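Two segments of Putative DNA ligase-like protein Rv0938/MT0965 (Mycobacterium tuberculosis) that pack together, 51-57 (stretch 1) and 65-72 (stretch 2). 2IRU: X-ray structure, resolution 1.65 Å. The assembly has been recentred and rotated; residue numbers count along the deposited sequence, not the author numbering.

Stretch 1 (51-57) PATRKRW
Stretch 2 65-72: AFFEKQLA

Two strands of one chain, 53-56 and 66-68, run antiparallel. Their axes make an angle of 155° and approach to 4.6 Å. All strand residues have extended phi/psi values, for example -102/146 at Arg 54 and -140/133 at Glu 68.

Arg 54 and Glu 68 form a hydrogen-bonded pair, with CA atoms 5.2 Å apart. Arg 54 N donates to Glu 68 O at 3.0 Å, and Glu 68 N donates to Arg 54 O at 2.9 Å. Arg 56 and Phe 66 repeat the pattern at a CA-CA distance of 5.5 Å. Arg 56 N to Phe 66 O is 2.9 Å, and Phe 66 N to Arg 56 O is 3.0 Å. Between these pairs lies the non-hydrogen-bonded pair Lys 55 and Phe 67, with CA atoms 4.3 Å apart. Here CA-H...O contacts bring Phe 67 CA to 3.3 Å from Arg 54 O and Lys 55 CA to 3.5 Å from Phe 66 O.

Arg 54, Arg 56, Phe 66 and Glu 68 share one face of the sheet. Arg 54 is folded, with chi1 m, chi2 p, chi3 p and chi4 -149°. This bend carries its guanidinium back to the backbone beyond the strand pair. NH1 of Arg 54 donates to Lys 69 O at 2.7 Å and to Ala 52 O, in its own stretch, at 2.8 Å. NH2 of Arg 54 donates to Gln 70 O at 2.9 Å. The carbonyls of Lys 69 and Gln 70 lie near the guanidinium plane, while Glu 68 O sits over one face.

Arg 56 (m, t, p, chi4 -166°) reaches Glu 68, which is extended at chi1 -164° and chi2 174°, with chi3 4°. Arg 56 NH1 to Glu 68 OE1 is 3.0 Å, a salt bridge with a good hydrogen-bond angle. The carboxylate lies at the guanidinium edge. Phe 66 has chi1 p (59°) and chi2 -93°, so its ring lies against Arg 56. Arg 56 CB is 4.1 Å from the Phe 66 ring centroid, over the face, and Phe 66 CZ lies over one face of the guanidinium.

Water 2 accepts from Arg 54 NE at 2.8 Å and donates to Glu 68 OE1 at 2.9 Å. It thus links the two side chains, whose Arg 54 NH2 and Glu 68 OE1 are 4.1 Å apart, beyond salt-bridge range.

Lys 55 and Phe 67 point to the other face. Lys 55 is all t, and its straight chain lies over the Phe 67 ring (chi1 -82°, chi2 -72°). Lys 55 CD is 3.8 Å from the centroid of the Phe 67 ring, 11° off its normal. Thr 53 (chi1 m) places CG2 3.6 Å from Phe 67 CD1. Lys 69 (m, t, t, m) starts away from stretch 1, but its end returns: NZ donates to Thr 53 OG1 at 3.1 Å.

Trp 57 (chi1 -76°, chi2 -102°) turns its indole under Ala 65. Ala 65 CB is 3.2 Å from the centroid of the five-membered ring of Trp 57.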

# COMPACT_ATOMS: atom_id res chain seq x y z
N PRO A 51 -4.47 -4.64 -9.67
CA PRO A 51 -5.39 -5.60 -9.05
C PRO A 51 -5.46 -5.31 -7.56
O PRO A 51 -4.42 -5.25 -6.89
CB PRO A 51 -4.73 -6.96 -9.30
CG PRO A 51 -3.18 -6.65 -9.44
CD PRO A 51 -3.18 -5.26 -10.08
N ALA A 52 -6.68 -5.16 -7.04
CA ALA A 52 -6.88 -4.82 -5.62
C ALA A 52 -7.17 -6.07 -4.80
O ALA A 52 -8.25 -6.68 -4.96
CB ALA A 52 -8.02 -3.83 -5.45
N THR A 53 -6.21 -6.44 -3.95
CA THR A 53 -6.44 -7.46 -2.89
C THR A 53 -7.12 -6.80 -1.69
O THR A 53 -6.67 -5.75 -1.26
CB THR A 53 -5.11 -8.14 -2.50
OG1 THR A 53 -4.66 -8.92 -3.61
CG2 THR A 53 -5.29 -9.07 -1.29
N ARG A 54 -8.20 -7.40 -1.19
CA ARG A 54 -8.90 -6.88 0.01
C ARG A 54 -8.52 -7.69 1.24
O ARG A 54 -8.31 -8.89 1.12
CB ARG A 54 -10.44 -6.96 -0.17
CG ARG A 54 -11.03 -5.95 -1.19
CD ARG A 54 -10.81 -6.37 -2.62
NE ARG A 54 -11.70 -7.50 -2.93
CZ ARG A 54 -11.45 -8.50 -3.78
NH1 ARG A 54 -10.32 -8.54 -4.50
NH2 ARG A 54 -12.40 -9.44 -3.93
N LYS A 55 -8.45 -7.06 2.41
CA LYS A 55 -8.53 -7.84 3.63
C LYS A 55 -9.78 -7.33 4.37
O LYS A 55 -9.92 -6.11 4.61
CB LYS A 55 -7.25 -7.81 4.46
CG LYS A 55 -7.31 -8.94 5.54
CD LYS A 55 -5.97 -9.20 6.23
CE LYS A 55 -6.18 -10.26 7.32
NZ LYS A 55 -4.88 -10.44 8.10
N ARG A 56 -10.69 -8.27 4.69
CA ARG A 56 -11.98 -7.93 5.24
C ARG A 56 -12.13 -8.37 6.67
O ARG A 56 -11.73 -9.49 7.02
CB ARG A 56 -13.14 -8.56 4.42
CG ARG A 56 -13.18 -8.00 3.00
CD ARG A 56 -14.19 -8.69 2.06
NE ARG A 56 -15.56 -8.54 2.55
CZ ARG A 56 -16.59 -9.27 2.09
NH1 ARG A 56 -16.41 -10.19 1.13
NH2 ARG A 56 -17.81 -9.04 2.58
N TRP A 57 -12.73 -7.50 7.47
CA TRP A 57 -13.13 -7.82 8.84
C TRP A 57 -14.67 -7.61 9.00
O TRP A 57 -15.08 -6.57 9.53
CB TRP A 57 -12.40 -6.89 9.82
CG TRP A 57 -10.94 -7.21 10.06
CD1 TRP A 57 -10.44 -7.85 11.18
CD2 TRP A 57 -9.80 -6.87 9.24
NE1 TRP A 57 -9.06 -7.95 11.09
CE2 TRP A 57 -8.65 -7.36 9.91
CE3 TRP A 57 -9.64 -6.22 8.01
CZ2 TRP A 57 -7.35 -7.21 9.40
CZ3 TRP A 57 -8.36 -6.06 7.49
CH2 TRP A 57 -7.22 -6.57 8.19
N ALA A 65 -10.79 -12.34 10.30
CA ALA A 65 -10.61 -11.62 9.02
C ALA A 65 -10.16 -12.59 7.93
O ALA A 65 -9.73 -13.73 8.22
CB ALA A 65 -9.59 -10.49 9.14
N PHE A 66 -10.28 -12.14 6.68
CA PHE A 66 -9.78 -12.93 5.56
C PHE A 66 -9.31 -12.05 4.40
O PHE A 66 -9.89 -10.98 4.16
CB PHE A 66 -10.87 -13.90 5.07
CG PHE A 66 -12.15 -13.24 4.61
CD1 PHE A 66 -13.23 -13.07 5.52
CD2 PHE A 66 -12.32 -12.84 3.28
CE1 PHE A 66 -14.43 -12.46 5.11
CE2 PHE A 66 -13.54 -12.25 2.86
CZ PHE A 66 -14.59 -12.06 3.80
N PHE A 67 -8.23 -12.48 3.73
CA PHE A 67 -7.89 -11.91 2.43
C PHE A 67 -8.84 -12.40 1.35
O PHE A 67 -9.32 -13.55 1.39
CB PHE A 67 -6.48 -12.30 2.00
CG PHE A 67 -5.39 -11.46 2.58
CD1 PHE A 67 -5.20 -10.14 2.14
CD2 PHE A 67 -4.50 -12.01 3.50
CE1 PHE A 67 -4.15 -9.34 2.68
CE2 PHE A 67 -3.46 -11.26 4.03
CZ PHE A 67 -3.27 -9.92 3.61
N GLU A 68 -9.08 -11.56 0.35
CA GLU A 68 -9.90 -11.96 -0.78
C GLU A 68 -9.24 -11.37 -2.03
O GLU A 68 -8.82 -10.21 -2.00
CB GLU A 68 -11.34 -11.44 -0.63
CG GLU A 68 -12.31 -12.15 -1.56
CD GLU A 68 -13.77 -11.77 -1.35
OE1 GLU A 68 -14.04 -10.87 -0.49
OE2 GLU A 68 -14.63 -12.38 -2.06
N LYS A 69 -9.08 -12.20 -3.05
CA LYS A 69 -8.40 -11.77 -4.28
C LYS A 69 -9.39 -11.82 -5.44
O LYS A 69 -9.78 -10.78 -5.98
CB LYS A 69 -7.17 -12.64 -4.55
CG LYS A 69 -6.10 -12.39 -3.52
CD LYS A 69 -4.90 -13.33 -3.70
CE LYS A 69 -3.79 -12.95 -2.70
NZ LYS A 69 -3.20 -11.60 -3.02
N GLN A 70 -9.82 -13.02 -5.81
CA GLN A 70 -10.85 -13.13 -6.85
C GLN A 70 -12.05 -12.19 -6.54
O GLN A 70 -12.44 -12.01 -5.37
CB GLN A 70 -11.34 -14.58 -6.97
CG GLN A 70 -12.39 -14.85 -8.05
CD GLN A 70 -11.81 -14.97 -9.45
OE1 GLN A 70 -10.62 -15.16 -9.62
NE2 GLN A 70 -12.68 -14.90 -10.47
N LEU A 71 -12.61 -11.59 -7.59
CA LEU A 71 -13.80 -10.76 -7.49
C LEU A 71 -15.04 -11.65 -7.60
O LEU A 71 -15.34 -12.15 -8.69
CB LEU A 71 -13.82 -9.68 -8.59
CG LEU A 71 -14.95 -8.63 -8.38
CD1 LEU A 71 -14.94 -7.95 -6.99
CD2 LEU A 71 -14.90 -7.56 -9.48
N ALA A 72 -15.77 -11.78 -6.50
CA ALA A 72 -16.97 -12.64 -6.44
C ALA A 72 -18.06 -12.15 -7.40
O ALA A 72 -18.20 -10.90 -7.59
CB ALA A 72 -17.52 -12.69 -5.03
O HOH W 1 -15.21 -10.39 -3.94
O HOH W 2 -14.06 -8.16 -1.48